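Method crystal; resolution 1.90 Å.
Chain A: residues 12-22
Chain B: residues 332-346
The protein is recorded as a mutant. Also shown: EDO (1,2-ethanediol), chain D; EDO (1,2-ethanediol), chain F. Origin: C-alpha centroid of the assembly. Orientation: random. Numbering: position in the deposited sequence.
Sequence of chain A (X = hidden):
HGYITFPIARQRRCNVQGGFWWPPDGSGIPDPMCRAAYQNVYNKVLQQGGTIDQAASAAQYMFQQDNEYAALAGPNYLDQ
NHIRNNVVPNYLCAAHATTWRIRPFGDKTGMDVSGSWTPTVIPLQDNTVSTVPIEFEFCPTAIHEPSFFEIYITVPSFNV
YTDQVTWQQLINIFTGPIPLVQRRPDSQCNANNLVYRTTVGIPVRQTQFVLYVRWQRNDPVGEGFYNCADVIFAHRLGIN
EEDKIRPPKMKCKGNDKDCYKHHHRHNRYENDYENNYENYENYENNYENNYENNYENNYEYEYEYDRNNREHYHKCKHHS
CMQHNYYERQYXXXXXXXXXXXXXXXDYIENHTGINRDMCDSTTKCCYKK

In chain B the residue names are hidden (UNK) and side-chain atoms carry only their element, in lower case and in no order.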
# COMPACT_ATOMS: atom_id res chain seq x y z
N ARG A 12 1.24 -11.14 -20.39
CA ARG A 12 0.25 -12.21 -20.47
C ARG A 12 -1.12 -11.72 -19.96
O ARG A 12 -2.13 -11.99 -20.60
CB ARG A 12 0.71 -13.43 -19.65
CG ARG A 12 -0.30 -14.59 -19.64
CD ARG A 12 -0.71 -15.04 -21.02
NE ARG A 12 -1.72 -16.09 -20.95
CZ ARG A 12 -2.37 -16.58 -22.00
NH1 ARG A 12 -2.11 -16.15 -23.23
NH2 ARG A 12 -3.30 -17.52 -21.82
N ARG A 13 -1.15 -10.98 -18.85
CA ARG A 13 -2.41 -10.40 -18.37
C ARG A 13 -3.02 -9.47 -19.43
O ARG A 13 -4.23 -9.52 -19.68
CB ARG A 13 -2.22 -9.63 -17.06
CG ARG A 13 -3.49 -9.00 -16.53
CD ARG A 13 -3.25 -8.21 -15.27
NE ARG A 13 -3.24 -9.08 -14.10
CZ ARG A 13 -4.27 -9.34 -13.30
NH1 ARG A 13 -5.47 -8.81 -13.55
NH2 ARG A 13 -4.11 -10.14 -12.24
N CYS A 14 -2.21 -8.62 -20.05
CA CYS A 14 -2.71 -7.70 -21.08
C CYS A 14 -3.26 -8.48 -22.26
O CYS A 14 -4.32 -8.14 -22.75
CB CYS A 14 -1.63 -6.71 -21.51
SG CYS A 14 -1.13 -5.56 -20.20
N ASN A 15 -2.57 -9.51 -22.70
CA ASN A 15 -3.03 -10.35 -23.81
C ASN A 15 -4.38 -10.99 -23.51
O ASN A 15 -5.33 -10.78 -24.27
CB ASN A 15 -2.01 -11.45 -24.14
CG ASN A 15 -2.39 -12.29 -25.34
OD1 ASN A 15 -2.31 -11.86 -26.47
ND2 ASN A 15 -2.93 -13.45 -25.13
N VAL A 16 -4.48 -11.73 -22.39
CA VAL A 16 -5.70 -12.45 -22.09
C VAL A 16 -6.88 -11.52 -21.87
O VAL A 16 -7.95 -11.86 -22.29
CB VAL A 16 -5.59 -13.47 -20.93
CG1 VAL A 16 -4.48 -14.47 -21.19
CG2 VAL A 16 -5.45 -12.83 -19.58
N GLN A 17 -6.71 -10.34 -21.27
CA GLN A 17 -7.85 -9.44 -21.04
C GLN A 17 -8.49 -8.89 -22.31
O GLN A 17 -9.64 -8.45 -22.27
CB GLN A 17 -7.44 -8.29 -20.15
CG GLN A 17 -7.36 -8.71 -18.71
CD GLN A 17 -7.07 -7.54 -17.80
OE1 GLN A 17 -7.45 -6.41 -18.06
NE2 GLN A 17 -6.53 -7.80 -16.65
N GLY A 18 -7.77 -8.94 -23.42
CA GLY A 18 -8.32 -8.60 -24.73
C GLY A 18 -8.72 -7.16 -24.89
O GLY A 18 -8.22 -6.28 -24.18
N GLY A 19 -9.64 -6.93 -25.82
CA GLY A 19 -10.12 -5.61 -26.19
C GLY A 19 -9.13 -4.84 -27.05
O GLY A 19 -9.40 -3.69 -27.36
N PHE A 20 -8.01 -5.46 -27.48
CA PHE A 20 -6.93 -4.77 -28.23
C PHE A 20 -6.95 -5.07 -29.74
O PHE A 20 -6.29 -4.36 -30.50
CB PHE A 20 -5.55 -5.18 -27.66
CG PHE A 20 -5.15 -6.62 -27.88
CD1 PHE A 20 -4.61 -7.04 -29.09
CD2 PHE A 20 -5.33 -7.57 -26.89
CE1 PHE A 20 -4.26 -8.37 -29.30
CE2 PHE A 20 -4.97 -8.89 -27.10
CZ PHE A 20 -4.44 -9.29 -28.31
N TRP A 21 -7.63 -6.12 -30.18
CA TRP A 21 -7.69 -6.41 -31.62
C TRP A 21 -8.47 -5.34 -32.37
O TRP A 21 -8.22 -5.10 -33.55
CB TRP A 21 -8.32 -7.78 -31.90
CG TRP A 21 -7.47 -8.94 -31.53
CD1 TRP A 21 -7.77 -9.94 -30.66
CD2 TRP A 21 -6.16 -9.23 -32.04
NE1 TRP A 21 -6.71 -10.81 -30.56
CE2 TRP A 21 -5.74 -10.44 -31.46
CE3 TRP A 21 -5.29 -8.57 -32.92
CZ2 TRP A 21 -4.46 -10.97 -31.67
CZ3 TRP A 21 -4.06 -9.13 -33.19
CH2 TRP A 21 -3.66 -10.32 -32.58
N TRP A 22 -9.43 -4.72 -31.69
CA TRP A 22 -10.30 -3.72 -32.30
C TRP A 22 -11.00 -2.92 -31.20
O TRP A 22 -11.44 -3.55 -30.24
CB TRP A 22 -11.36 -4.41 -33.18
CG TRP A 22 -12.03 -3.45 -34.11
CD1 TRP A 22 -13.14 -2.70 -33.85
CD2 TRP A 22 -11.46 -2.91 -35.30
NE1 TRP A 22 -13.33 -1.78 -34.84
CE2 TRP A 22 -12.31 -1.89 -35.76
CE3 TRP A 22 -10.29 -3.20 -36.03
CZ2 TRP A 22 -12.04 -1.15 -36.90
CZ3 TRP A 22 -10.06 -2.50 -37.20
CH2 TRP A 22 -10.92 -1.48 -37.62
N UNK B 332 -14.66 -6.61 -18.16
CA UNK B 332 -15.01 -7.61 -19.17
C UNK B 332 -14.89 -6.94 -20.54
O UNK B 332 -15.14 -5.74 -20.66
c UNK B 332 -16.61 -9.03 -17.77
c UNK B 332 -16.42 -8.16 -18.97
n UNK B 332 -17.85 -9.19 -17.33
o UNK B 332 -15.67 -9.60 -17.23
N UNK B 333 -14.48 -7.68 -21.53
CA UNK B 333 -14.42 -7.25 -22.92
C UNK B 333 -15.28 -8.21 -23.71
O UNK B 333 -15.64 -9.27 -23.20
o UNK B 333 -12.45 -8.55 -23.44
c UNK B 333 -12.11 -6.32 -22.72
c UNK B 333 -12.98 -7.23 -23.46
N UNK B 334 -15.48 -7.90 -24.98
CA UNK B 334 -16.19 -8.82 -25.86
C UNK B 334 -15.41 -10.15 -26.08
O UNK B 334 -16.02 -11.14 -26.44
n UNK B 334 -18.71 -4.45 -29.64
c UNK B 334 -18.33 -5.04 -28.34
c UNK B 334 -16.46 -8.15 -27.20
c UNK B 334 -17.69 -6.40 -28.49
c UNK B 334 -17.41 -6.98 -27.10
N UNK B 335 -14.09 -10.17 -25.88
CA UNK B 335 -13.32 -11.40 -26.08
C UNK B 335 -12.72 -11.93 -24.77
O UNK B 335 -11.91 -12.83 -24.83
o UNK B 335 -11.55 -9.24 -26.06
o UNK B 335 -10.27 -10.04 -27.65
c UNK B 335 -11.28 -10.09 -26.93
c UNK B 335 -12.25 -11.20 -27.16
N UNK B 336 -13.17 -11.46 -23.58
CA UNK B 336 -12.71 -12.03 -22.31
C UNK B 336 -13.67 -11.78 -21.17
O UNK B 336 -13.98 -10.62 -20.86
c UNK B 336 -10.25 -13.64 -21.16
c UNK B 336 -9.25 -13.89 -19.00
c UNK B 336 -10.67 -12.35 -20.85
c UNK B 336 -10.38 -11.86 -19.58
c UNK B 336 -11.34 -11.48 -21.89
c UNK B 336 -9.69 -12.64 -18.65
c UNK B 336 -9.56 -14.41 -20.23
N UNK B 337 -14.05 -12.86 -20.47
CA UNK B 337 -14.86 -12.76 -19.26
C UNK B 337 -13.89 -12.66 -18.10
O UNK B 337 -13.48 -13.68 -17.53
c UNK B 337 -16.86 -13.70 -18.04
o UNK B 337 -16.62 -12.99 -17.05
n UNK B 337 -18.05 -14.26 -18.23
c UNK B 337 -15.81 -13.94 -19.12
N UNK B 338 -13.53 -11.43 -17.74
CA UNK B 338 -12.61 -11.15 -16.63
C UNK B 338 -13.16 -11.60 -15.28
O UNK B 338 -12.40 -12.08 -14.45
c UNK B 338 -9.95 -9.56 -15.72
c UNK B 338 -9.40 -8.66 -13.56
c UNK B 338 -10.74 -8.43 -13.33
c UNK B 338 -12.32 -9.66 -16.57
o UNK B 338 -8.44 -8.40 -12.61
c UNK B 338 -9.00 -9.24 -14.75
c UNK B 338 -11.30 -9.28 -15.53
c UNK B 338 -11.69 -8.76 -14.30
N UNK B 339 -14.47 -11.41 -15.04
CA UNK B 339 -15.10 -11.76 -13.77
C UNK B 339 -14.89 -13.26 -13.49
O UNK B 339 -14.50 -13.62 -12.38
c UNK B 339 -16.60 -11.34 -13.70
c UNK B 339 -16.74 -9.83 -13.76
c UNK B 339 -17.25 -11.85 -12.41
N UNK B 340 -15.12 -14.11 -14.51
CA UNK B 340 -14.96 -15.55 -14.36
C UNK B 340 -13.49 -15.94 -14.20
O UNK B 340 -13.16 -16.76 -13.33
c UNK B 340 -15.55 -16.31 -15.55
o UNK B 340 -16.96 -18.00 -17.31
c UNK B 340 -17.70 -17.33 -16.54
o UNK B 340 -18.95 -17.35 -16.59
c UNK B 340 -17.06 -16.49 -15.45
N UNK B 341 -12.63 -15.36 -15.03
CA UNK B 341 -11.21 -15.69 -14.96
C UNK B 341 -10.65 -15.30 -13.59
O UNK B 341 -10.00 -16.10 -12.96
c UNK B 341 -7.13 -12.35 -14.16
c UNK B 341 -8.96 -15.16 -15.92
c UNK B 341 -8.08 -14.25 -15.25
c UNK B 341 -6.81 -14.87 -15.21
c UNK B 341 -10.43 -14.98 -16.08
c UNK B 341 -8.24 -12.99 -14.68
c UNK B 341 -5.89 -13.00 -14.09
c UNK B 341 -8.24 -16.29 -16.16
c UNK B 341 -5.71 -14.26 -14.60
n UNK B 341 -6.95 -16.14 -15.70
N UNK B 342 -10.91 -14.07 -13.15
CA UNK B 342 -10.37 -13.56 -11.91
C UNK B 342 -10.85 -14.35 -10.66
O UNK B 342 -10.13 -14.43 -9.66
c UNK B 342 -9.94 -11.42 -10.64
o UNK B 342 -8.73 -11.58 -10.50
c UNK B 342 -10.70 -12.09 -11.76
n UNK B 342 -10.63 -10.74 -9.78
N UNK B 343 -12.07 -14.90 -10.72
CA UNK B 343 -12.57 -15.73 -9.64
C UNK B 343 -11.76 -17.05 -9.55
O UNK B 343 -11.42 -17.51 -8.44
o UNK B 343 -14.72 -17.73 -8.31
c UNK B 343 -14.06 -16.03 -9.81
o UNK B 343 -14.84 -15.62 -7.61
c UNK B 343 -14.64 -16.49 -8.51
N UNK B 344 -11.41 -17.63 -10.70
CA UNK B 344 -10.57 -18.84 -10.76
C UNK B 344 -9.14 -18.49 -10.35
O UNK B 344 -8.48 -19.28 -9.67
o UNK B 344 -12.59 -20.65 -11.60
o UNK B 344 -12.08 -20.43 -13.74
c UNK B 344 -10.57 -19.46 -12.16
c UNK B 344 -11.85 -20.23 -12.53
N UNK B 345 -8.66 -17.31 -10.76
CA UNK B 345 -7.32 -16.82 -10.40
C UNK B 345 -7.25 -16.57 -8.90
O UNK B 345 -6.27 -16.95 -8.29
c UNK B 345 -3.63 -13.87 -10.32
c UNK B 345 -2.73 -14.70 -10.97
c UNK B 345 -3.19 -15.80 -11.68
c UNK B 345 -5.00 -14.14 -10.39
c UNK B 345 -6.95 -15.55 -11.16
c UNK B 345 -4.56 -16.05 -11.76
o UNK B 345 -1.37 -14.44 -10.98
c UNK B 345 -5.48 -15.24 -11.11
N UNK B 346 -8.31 -16.01 -8.27
CA UNK B 346 -8.29 -15.83 -6.81
C UNK B 346 -8.14 -17.17 -6.08
O UNK B 346 -7.36 -17.25 -5.13
o UNK B 346 -9.53 -13.78 -6.77
c UNK B 346 -9.55 -15.11 -6.30
C1 EDO D . -7.03 -13.10 -27.68
O1 EDO D . -5.78 -12.97 -28.32
C2 EDO D . -7.43 -11.77 -27.04
O2 EDO D . -7.74 -11.95 -25.67
C1 EDO F . -5.23 -17.87 -18.29
O1 EDO F . -4.65 -18.73 -19.27
C2 EDO F . -4.30 -16.64 -18.05
O2 EDO F . -2.95 -16.96 -18.35
O HOH W 1 -6.53 -10.18 -11.09
O HOH W 2 -8.67 -13.77 -24.18

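Position 332 carries two carbons, the second bearing one oxygen and one nitrogen, and its CA-to-CB bond points away from the chain A stretch: Asn B332. Its OD1 accepts from the backbone N of position 339 at 3.1 Å, tying the loop to the helix that follows.

At 333 a single carbon bears one oxygen, which reaches Gln A17 O, and one carbon, close to Gly A19: Thr B333. Its OG1 lies 3.0 Å from Gln A17 O, and its CG2 is 4.0 Å from Gly A19 N, so a small branched side chain meets a carbonyl while its methyl packs against the glycine backbone. Position 334 has four carbons in a row ending in nitrogen; Lys B334 is exposed, makes no contact with the chain A stretch and touches a crystal neighbour.

Position 335 has two carbons, the second with two oxygens, one of them near Gly A19 N. This is Asp B335, whose OD1 accepts a hydrogen bond from Gly A19 N at 3.0 Å; a short carboxylate suits a backbone amide donor. At 336 one carbon leads to a ring of six carbons, with Val A16 O and Gln A17 N over one face: Phe B336. Its flat ring receives that backbone, and its CZ meets Val A16 CG2 at 4.0 Å.

Position 337 again has two carbons ending in one oxygen and one nitrogen, its CA-to-CB bond pointing away from the chain A stretch. Asn B337 is the N-cap, its OD1 accepting from the backbone N of position 340 at 3.2 Å.

At 338 a six-carbon ring bears an oxygen near Arg A13 and has a carbon near Gln A17: Tyr B338. Its OH is 3.1 Å from Arg A13 NH1, and its CE1 is 3.4 Å from Gln A17 NE2. At 339 three carbons, branched at the first and out of reach, give Val B339, compact and partly exposed; at 340 three carbons ending in two oxygens, also out of reach, give Glu B340, its charge suited to solvent.

At 341 fused rings of eight carbons and one nitrogen cover one face of the Arg A13 guanidinium: Trp B341, its CH2 3.8 Å from Arg A13 NH2. At 342 two carbons with one oxygen and one nitrogen reach Arg A13 through water 1: Asn B342. At 343, and again at 344, two carbons end in two oxygens, out of reach: Asp B343 and Asp B344, charged and exposed. At 345 an oxygen-bearing six-carbon ring approaches Arg A13: Tyr B345, its CE2 4.2 Å from Arg A13 NH2. At 346 one carbon and one oxygen, out of reach, make Ser B346, small and polar at an exposed site.

The loop of chain B packs on the end of the chain A helix and the glycines after it, while rings of the following helix gather near Arg A13. Gly A18, at positive phi, has no side chain; an ideal CB would lie 2.3 Å from Asp B335 OD1, so its absence lets the loop approach. Trp B341 lies over one face of the Arg A13 guanidinium, Tyr B338 OH at its edge, and water 1 links it to Asn B342.

Chain B, residues 332-346: NTKDFNYVEWNDDYS
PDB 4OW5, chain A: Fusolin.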